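Local coordinates for DNA replication licensing factor MCM related protein (Thermoplasma acidophilum, PDB 4ME3), which probably unwinds DNA at the replication fork as an ATP-driven MCM helicase, of which this chain is the zinc-binding N-terminal domain, at residues Leu20-Ile34 with Leu47-Phe61. Sequence-based numbering, arbitrary orientation.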
loop_
_atom_site.group_PDB
_atom_site.type_symbol
_atom_site.label_atom_id
_atom_site.label_comp_id
_atom_site.label_asym_id
_atom_site.label_seq_id
_atom_site.Cartn_x
_atom_site.Cartn_y
_atom_site.Cartn_z
ATOM N N LEU A 20 -12.531 15.638 0.789
ATOM C CA LEU A 20 -11.799 16.019 1.992
ATOM C C LEU A 20 -10.288 16.082 1.730
ATOM O O LEU A 20 -9.610 17.010 2.176
ATOM C CB LEU A 20 -12.119 15.054 3.134
ATOM C CG LEU A 20 -13.517 15.223 3.738
ATOM C CD1 LEU A 20 -13.915 14.006 4.556
ATOM C CD2 LEU A 20 -13.579 16.474 4.593
ATOM N N TRP A 21 -9.759 15.099 1.006
ATOM C CA TRP A 21 -8.345 15.118 0.635
ATOM C C TRP A 21 -8.027 16.327 -0.235
ATOM O O TRP A 21 -7.004 16.985 -0.048
ATOM C CB TRP A 21 -7.955 13.850 -0.126
ATOM C CG TRP A 21 -7.634 12.678 0.748
ATOM C CD1 TRP A 21 -8.327 11.504 0.831
ATOM C CD2 TRP A 21 -6.537 12.561 1.662
ATOM N NE1 TRP A 21 -7.730 10.666 1.740
ATOM C CE2 TRP A 21 -6.627 11.290 2.264
ATOM C CE3 TRP A 21 -5.489 13.406 2.030
ATOM C CZ2 TRP A 21 -5.706 10.842 3.208
ATOM C CZ3 TRP A 21 -4.576 12.962 2.969
ATOM C CH2 TRP A 21 -4.690 11.692 3.547
ATOM N N ARG A 22 -8.894 16.608 -1.202
ATOM C CA ARG A 22 -8.663 17.717 -2.127
ATOM C C ARG A 22 -8.458 19.034 -1.383
ATOM O O ARG A 22 -7.505 19.765 -1.652
ATOM C CB ARG A 22 -9.828 17.855 -3.109
ATOM C CG ARG A 22 -9.861 16.781 -4.179
ATOM C CD ARG A 22 -10.812 17.139 -5.309
ATOM N NE ARG A 22 -11.014 16.015 -6.216
ATOM C CZ ARG A 22 -11.938 15.074 -6.053
ATOM N NH1 ARG A 22 -12.766 15.113 -5.017
ATOM N NH2 ARG A 22 -12.041 14.087 -6.932
ATOM N N ASP A 23 -9.354 19.335 -0.453
ATOM C CA ASP A 23 -9.248 20.565 0.319
ATOM C C ASP A 23 -8.010 20.543 1.205
ATOM O O ASP A 23 -7.342 21.563 1.379
ATOM C CB ASP A 23 -10.493 20.764 1.179
ATOM C CG ASP A 23 -11.648 21.359 0.413
ATOM O OD1 ASP A 23 -11.426 21.880 -0.698
ATOM O OD2 ASP A 23 -12.781 21.305 0.939
ATOM N N PHE A 24 -7.701 19.378 1.766
ATOM C CA PHE A 24 -6.556 19.258 2.661
ATOM C C PHE A 24 -5.241 19.591 1.957
ATOM O O PHE A 24 -4.437 20.381 2.459
ATOM C CB PHE A 24 -6.467 17.851 3.257
ATOM C CG PHE A 24 -5.195 17.610 4.005
ATOM C CD1 PHE A 24 -5.017 18.133 5.276
ATOM C CD2 PHE A 24 -4.163 16.892 3.429
ATOM C CE1 PHE A 24 -3.837 17.929 5.963
ATOM C CE2 PHE A 24 -2.980 16.689 4.109
ATOM C CZ PHE A 24 -2.818 17.206 5.378
ATOM N N PHE A 25 -5.018 18.978 0.799
ATOM C CA PHE A 25 -3.765 19.159 0.080
ATOM C C PHE A 25 -3.537 20.639 -0.201
ATOM O O PHE A 25 -2.422 21.143 -0.060
ATOM C CB PHE A 25 -3.772 18.380 -1.238
ATOM C CG PHE A 25 -3.669 16.887 -1.074
ATOM C CD1 PHE A 25 -2.803 16.326 -0.145
ATOM C CD2 PHE A 25 -4.432 16.044 -1.864
ATOM C CE1 PHE A 25 -2.712 14.955 -0.006
ATOM C CE2 PHE A 25 -4.345 14.673 -1.726
ATOM C CZ PHE A 25 -3.479 14.129 -0.798
ATOM N N ARG A 26 -4.601 21.334 -0.591
ATOM C CA ARG A 26 -4.508 22.756 -0.904
ATOM C C ARG A 26 -4.303 23.596 0.353
ATOM O O ARG A 26 -3.358 24.384 0.438
ATOM C CB ARG A 26 -5.769 23.227 -1.630
ATOM C CG ARG A 26 -5.668 24.655 -2.142
ATOM C CD ARG A 26 -6.985 25.166 -2.709
ATOM N NE ARG A 26 -8.079 24.205 -2.574
ATOM C CZ ARG A 26 -8.371 23.260 -3.464
ATOM N NH1 ARG A 26 -7.648 23.120 -4.570
ATOM N NH2 ARG A 26 -9.391 22.442 -3.246
ATOM N N LEU A 27 -5.195 23.424 1.323
ATOM C CA LEU A 27 -5.179 24.220 2.547
ATOM C C LEU A 27 -3.838 24.178 3.262
ATOM O O LEU A 27 -3.363 25.201 3.749
ATOM C CB LEU A 27 -6.257 23.734 3.515
ATOM C CG LEU A 27 -7.630 24.391 3.456
ATOM C CD1 LEU A 27 -8.544 23.695 4.449
ATOM C CD2 LEU A 27 -7.540 25.884 3.758
ATOM N N TYR A 28 -3.231 22.996 3.337
ATOM C CA TYR A 28 -2.010 22.827 4.121
ATOM C C TYR A 28 -0.724 22.881 3.300
ATOM O O TYR A 28 0.356 22.571 3.804
ATOM C CB TYR A 28 -2.101 21.555 4.969
ATOM C CG TYR A 28 -2.962 21.793 6.182
ATOM C CD1 TYR A 28 -4.345 21.711 6.101
ATOM C CD2 TYR A 28 -2.399 22.167 7.392
ATOM C CE1 TYR A 28 -5.136 21.960 7.194
ATOM C CE2 TYR A 28 -3.186 22.419 8.494
ATOM C CZ TYR A 28 -4.552 22.315 8.389
ATOM O OH TYR A 28 -5.343 22.568 9.482
ATOM N N GLY A 29 -0.846 23.300 2.041
ATOM C CA GLY A 29 0.307 23.667 1.239
ATOM C C GLY A 29 1.058 22.511 0.614
ATOM O O GLY A 29 2.251 22.625 0.330
ATOM N N TYR A 30 0.370 21.397 0.390
ATOM C CA TYR A 30 1.008 20.221 -0.193
ATOM C C TYR A 30 1.094 20.312 -1.716
ATOM O O TYR A 30 1.875 19.601 -2.342
ATOM C CB TYR A 30 0.270 18.948 0.229
ATOM C CG TYR A 30 0.582 18.526 1.650
ATOM C CD1 TYR A 30 1.697 17.747 1.932
ATOM C CD2 TYR A 30 -0.224 18.921 2.708
ATOM C CE1 TYR A 30 1.996 17.369 3.227
ATOM C CE2 TYR A 30 0.067 18.544 4.010
ATOM C CZ TYR A 30 1.175 17.770 4.262
ATOM O OH TYR A 30 1.464 17.404 5.557
ATOM N N SER A 31 0.305 21.202 -2.311
ATOM C CA SER A 31 0.252 21.321 -3.766
ATOM C C SER A 31 1.625 21.563 -4.384
ATOM O O SER A 31 1.947 20.989 -5.425
ATOM C CB SER A 31 -0.708 22.439 -4.172
ATOM O OG SER A 31 -2.022 22.168 -3.716
ATOM N N ASP A 32 2.432 22.413 -3.754
ATOM C CA ASP A 32 3.758 22.722 -4.276
ATOM C C ASP A 32 4.654 21.489 -4.288
ATOM O O ASP A 32 5.368 21.245 -5.261
ATOM C CB ASP A 32 4.422 23.844 -3.474
ATOM C CG ASP A 32 4.030 25.226 -3.967
ATOM O OD1 ASP A 32 3.371 25.323 -5.025
ATOM O OD2 ASP A 32 4.394 26.220 -3.304
ATOM N N GLU A 33 4.621 20.713 -3.209
ATOM C CA GLU A 33 5.425 19.499 -3.141
ATOM C C GLU A 33 4.958 18.498 -4.188
ATOM O O GLU A 33 5.774 17.858 -4.856
ATOM C CB GLU A 33 5.352 18.869 -1.751
ATOM C CG GLU A 33 6.197 17.611 -1.616
ATOM C CD GLU A 33 6.348 17.156 -0.179
ATOM O OE1 GLU A 33 5.586 17.637 0.686
ATOM O OE2 GLU A 33 7.236 16.317 0.086
ATOM N N ILE A 34 3.644 18.367 -4.332
ATOM C CA ILE A 34 3.078 17.432 -5.294
ATOM C C ILE A 34 3.498 17.804 -6.712
ATOM O O ILE A 34 3.825 16.936 -7.519
ATOM C CB ILE A 34 1.544 17.378 -5.200
ATOM C CG1 ILE A 34 1.120 16.857 -3.820
ATOM C CG2 ILE A 34 0.979 16.478 -6.295
ATOM C CD1 ILE A 34 -0.371 16.943 -3.548
ATOM N N LEU A 47 4.379 10.603 -1.556
ATOM C CA LEU A 47 4.172 11.826 -0.795
ATOM C C LEU A 47 3.939 11.462 0.661
ATOM O O LEU A 47 3.105 10.614 0.957
ATOM C CB LEU A 47 2.954 12.594 -1.317
ATOM C CG LEU A 47 2.614 13.862 -0.529
ATOM C CD1 LEU A 47 3.675 14.929 -0.741
ATOM C CD2 LEU A 47 1.231 14.390 -0.905
ATOM N N TYR A 48 4.686 12.096 1.559
ATOM C CA TYR A 48 4.439 11.967 2.990
ATOM C C TYR A 48 3.564 13.110 3.481
ATOM O O TYR A 48 3.852 14.278 3.220
ATOM C CB TYR A 48 5.757 11.969 3.758
ATOM C CG TYR A 48 6.527 10.681 3.609
ATOM C CD1 TYR A 48 6.322 9.628 4.487
ATOM C CD2 TYR A 48 7.451 10.514 2.590
ATOM C CE1 TYR A 48 7.015 8.441 4.354
ATOM C CE2 TYR A 48 8.151 9.327 2.450
ATOM C CZ TYR A 48 7.927 8.298 3.337
ATOM O OH TYR A 48 8.620 7.114 3.205
ATOM N N VAL A 49 2.498 12.767 4.195
ATOM C CA VAL A 49 1.603 13.760 4.779
ATOM C C VAL A 49 1.678 13.682 6.296
ATOM O O VAL A 49 1.655 12.596 6.873
ATOM C CB VAL A 49 0.148 13.546 4.324
ATOM C CG1 VAL A 49 -0.802 14.392 5.148
ATOM C CG2 VAL A 49 0.007 13.865 2.838
ATOM N N SER A 50 1.767 14.838 6.943
ATOM C CA SER A 50 1.915 14.884 8.391
ATOM C C SER A 50 0.584 14.643 9.085
ATOM O O SER A 50 -0.410 15.301 8.786
ATOM C CB SER A 50 2.479 16.237 8.822
ATOM O OG SER A 50 2.570 16.314 10.231
ATOM N N PHE A 51 0.553 13.703 10.021
ATOM C CA PHE A 51 -0.675 13.457 10.754
ATOM C C PHE A 51 -1.045 14.678 11.593
ATOM O O PHE A 51 -2.218 14.901 11.887
ATOM C CB PHE A 51 -0.561 12.220 11.641
ATOM C CG PHE A 51 -1.870 11.787 12.216
ATOM C CD1 PHE A 51 -2.793 11.115 11.431
ATOM C CD2 PHE A 51 -2.197 12.079 13.528
ATOM C CE1 PHE A 51 -4.007 10.723 11.949
ATOM C CE2 PHE A 51 -3.417 11.693 14.051
ATOM C CZ PHE A 51 -4.320 11.012 13.260
ATOM N N ARG A 52 -0.041 15.468 11.965
ATOM C CA ARG A 52 -0.269 16.701 12.713
ATOM C C ARG A 52 -1.127 17.663 11.897
ATOM O O ARG A 52 -2.008 18.337 12.436
ATOM C CB ARG A 52 1.057 17.387 13.048
ATOM C CG ARG A 52 2.054 16.535 13.822
ATOM C CD ARG A 52 3.454 17.122 13.700
ATOM N NE ARG A 52 4.463 16.322 14.392
ATOM C CZ ARG A 52 5.773 16.411 14.173
ATOM N NH1 ARG A 52 6.248 17.261 13.271
ATOM N NH2 ARG A 52 6.612 15.643 14.852
ATOM N N ASP A 53 -0.850 17.738 10.599
ATOM C CA ASP A 53 -1.646 18.565 9.694
ATOM C C ASP A 53 -3.059 18.006 9.552
ATOM O O ASP A 53 -4.034 18.752 9.588
ATOM C CB ASP A 53 -0.978 18.664 8.320
ATOM C CG ASP A 53 0.290 19.500 8.340
ATOM O OD1 ASP A 53 0.496 20.249 9.318
ATOM O OD2 ASP A 53 1.073 19.413 7.371
ATOM N N LEU A 54 -3.171 16.690 9.386
ATOM C CA LEU A 54 -4.479 16.058 9.243
ATOM C C LEU A 54 -5.364 16.308 10.463
ATOM O O LEU A 54 -6.543 16.633 10.328
ATOM C CB LEU A 54 -4.324 14.553 9.003
ATOM C CG LEU A 54 -3.792 14.163 7.622
ATOM C CD1 LEU A 54 -3.316 12.713 7.612
ATOM C CD2 LEU A 54 -4.850 14.379 6.543
ATOM N N GLU A 55 -4.797 16.147 11.655
ATOM C CA GLU A 55 -5.540 16.399 12.891
ATOM C C GLU A 55 -6.019 17.847 12.970
ATOM O O GLU A 55 -7.155 18.117 13.369
ATOM C CB GLU A 55 -4.675 16.082 14.113
ATOM C CG GLU A 55 -5.119 14.845 14.876
ATOM C CD GLU A 55 -4.221 14.537 16.059
ATOM O OE1 GLU A 55 -3.098 15.083 16.117
ATOM O OE2 GLU A 55 -4.641 13.748 16.931
ATOM N N ASP A 56 -5.146 18.772 12.592
ATOM C CA ASP A 56 -5.464 20.197 12.616
ATOM C C ASP A 56 -6.579 20.524 11.627
ATOM O O ASP A 56 -7.393 21.422 11.856
ATOM C CB ASP A 56 -4.218 21.012 12.275
ATOM C CG ASP A 56 -4.360 22.469 12.640
ATOM O OD1 ASP A 56 -4.366 22.773 13.853
ATOM O OD2 ASP A 56 -4.454 23.310 11.720
ATOM N N TYR A 57 -6.600 19.782 10.527
ATOM C CA TYR A 57 -7.560 19.985 9.448
ATOM C C TYR A 57 -8.966 19.564 9.857
ATOM O O TYR A 57 -9.918 20.336 9.753
ATOM C CB TYR A 57 -7.097 19.188 8.226
ATOM C CG TYR A 57 -8.099 19.069 7.105
ATOM C CD1 TYR A 57 -8.673 20.195 6.532
ATOM C CD2 TYR A 57 -8.446 17.824 6.596
ATOM C CE1 TYR A 57 -9.576 20.084 5.498
ATOM C CE2 TYR A 57 -9.348 17.704 5.562
ATOM C CZ TYR A 57 -9.910 18.837 5.017
ATOM O OH TYR A 57 -10.805 18.728 3.981
ATOM N N ASN A 58 -9.086 18.331 10.330
ATOM C CA ASN A 58 -10.374 17.759 10.697
ATOM C C ASN A 58 -10.089 16.510 11.510
ATOM O O ASN A 58 -9.637 15.510 10.961
ATOM C CB ASN A 58 -11.167 17.420 9.435
ATOM C CG ASN A 58 -12.525 16.808 9.729
ATOM O OD1 ASN A 58 -12.672 15.972 10.622
ATOM N ND2 ASN A 58 -13.527 17.214 8.960
ATOM N N TRP A 59 -10.318 16.554 12.817
ATOM C CA TRP A 59 -9.863 15.451 13.658
ATOM C C TRP A 59 -10.703 14.189 13.454
ATOM O O TRP A 59 -10.226 13.083 13.705
ATOM C CB TRP A 59 -9.773 15.856 15.135
ATOM C CG TRP A 59 -11.076 15.996 15.844
ATOM C CD1 TRP A 59 -11.839 17.124 15.947
ATOM C CD2 TRP A 59 -11.764 14.977 16.578
ATOM N NE1 TRP A 59 -12.964 16.866 16.694
ATOM C CE2 TRP A 59 -12.941 15.555 17.094
ATOM C CE3 TRP A 59 -11.502 13.630 16.848
ATOM C CZ2 TRP A 59 -13.857 14.833 17.860
ATOM C CZ3 TRP A 59 -12.412 12.914 17.608
ATOM C CH2 TRP A 59 -13.573 13.518 18.105
ATOM N N GLN A 60 -11.932 14.352 12.971
ATOM C CA GLN A 60 -12.762 13.208 12.597
ATOM C C GLN A 60 -12.165 12.495 11.387
ATOM O O GLN A 60 -12.094 11.267 11.342
ATOM C CB GLN A 60 -14.187 13.651 12.259
ATOM C CG GLN A 60 -15.245 13.162 13.238
ATOM C CD GLN A 60 -15.102 13.770 14.621
ATOM O OE1 GLN A 60 -15.185 13.069 15.631
ATOM N NE2 GLN A 60 -14.902 15.083 14.675
ATOM N N PHE A 61 -11.754 13.284 10.402
ATOM C CA PHE A 61 -11.122 12.766 9.196
ATOM C C PHE A 61 -9.814 12.078 9.562
ATOM O O PHE A 61 -9.531 10.973 9.094
ATOM C CB PHE A 61 -10.871 13.919 8.223
ATOM C CG PHE A 61 -10.265 13.507 6.910
ATOM C CD1 PHE A 61 -10.952 12.683 6.035
ATOM C CD2 PHE A 61 -9.019 13.982 6.534
ATOM C CE1 PHE A 61 -10.398 12.322 4.817
ATOM C CE2 PHE A 61 -8.460 13.629 5.318
ATOM C CZ PHE A 61 -9.152 12.796 4.457
HETATM O O HOH W 1 -13.150 19.952 3.087
HETATM O O HOH W 2 6.896 13.749 0.805
HETATM O O HOH W 3 5.592 16.343 2.870
#
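Phe-24 lies at the buried centre of the contact, with Leu-54 CD2 over the middle of one ring face, 3.6 Å from its centroid, and Val-49 CG1 tight against Phe-24 CE2. Phe-24 CB rests on one face of the Tyr-57 ring, which enters as a knob among Leu-20, Asp-23, Phe-24 and Leu-27. Phe-61 completes the packed end: Leu-20 CB lies over one face of its ring, toward the rim, and its edge meets the face of Trp-21 in a T-shaped pair with planes at 76°. Tyr-30, its CG beside the backbone N (chi1 -77°), reaches the start of helix 51-57, where its OH accepts an almost straight bond from Ser-50 N (2.9 Å) and lies 2.7 Å from Asp-53 OD2.

The outer side is polar and looser. Tyr-28 OH donates to Asp-56 OD2 (2.5 Å) on the anti side of the carboxylate, while CE1 of the same ring leans on Tyr-57 CB. A leucine here would probably leave Asp-56 without its hydroxyl partner and Tyr-57 CB less covered. Single waters link Asp-23 OD2 to Tyr-57 OH and Glu-33 OE2 to Tyr-48 N.

Within the MCM N-terminal domain, helix 20-27 crosses helix 51-57 at 114°. Strand 47-50 pairs in parallel with strand 97-101, whose Leu-98 meets Trp-21 and Val-49, and helix 69-84 packs against Phe-25 and Ile-34.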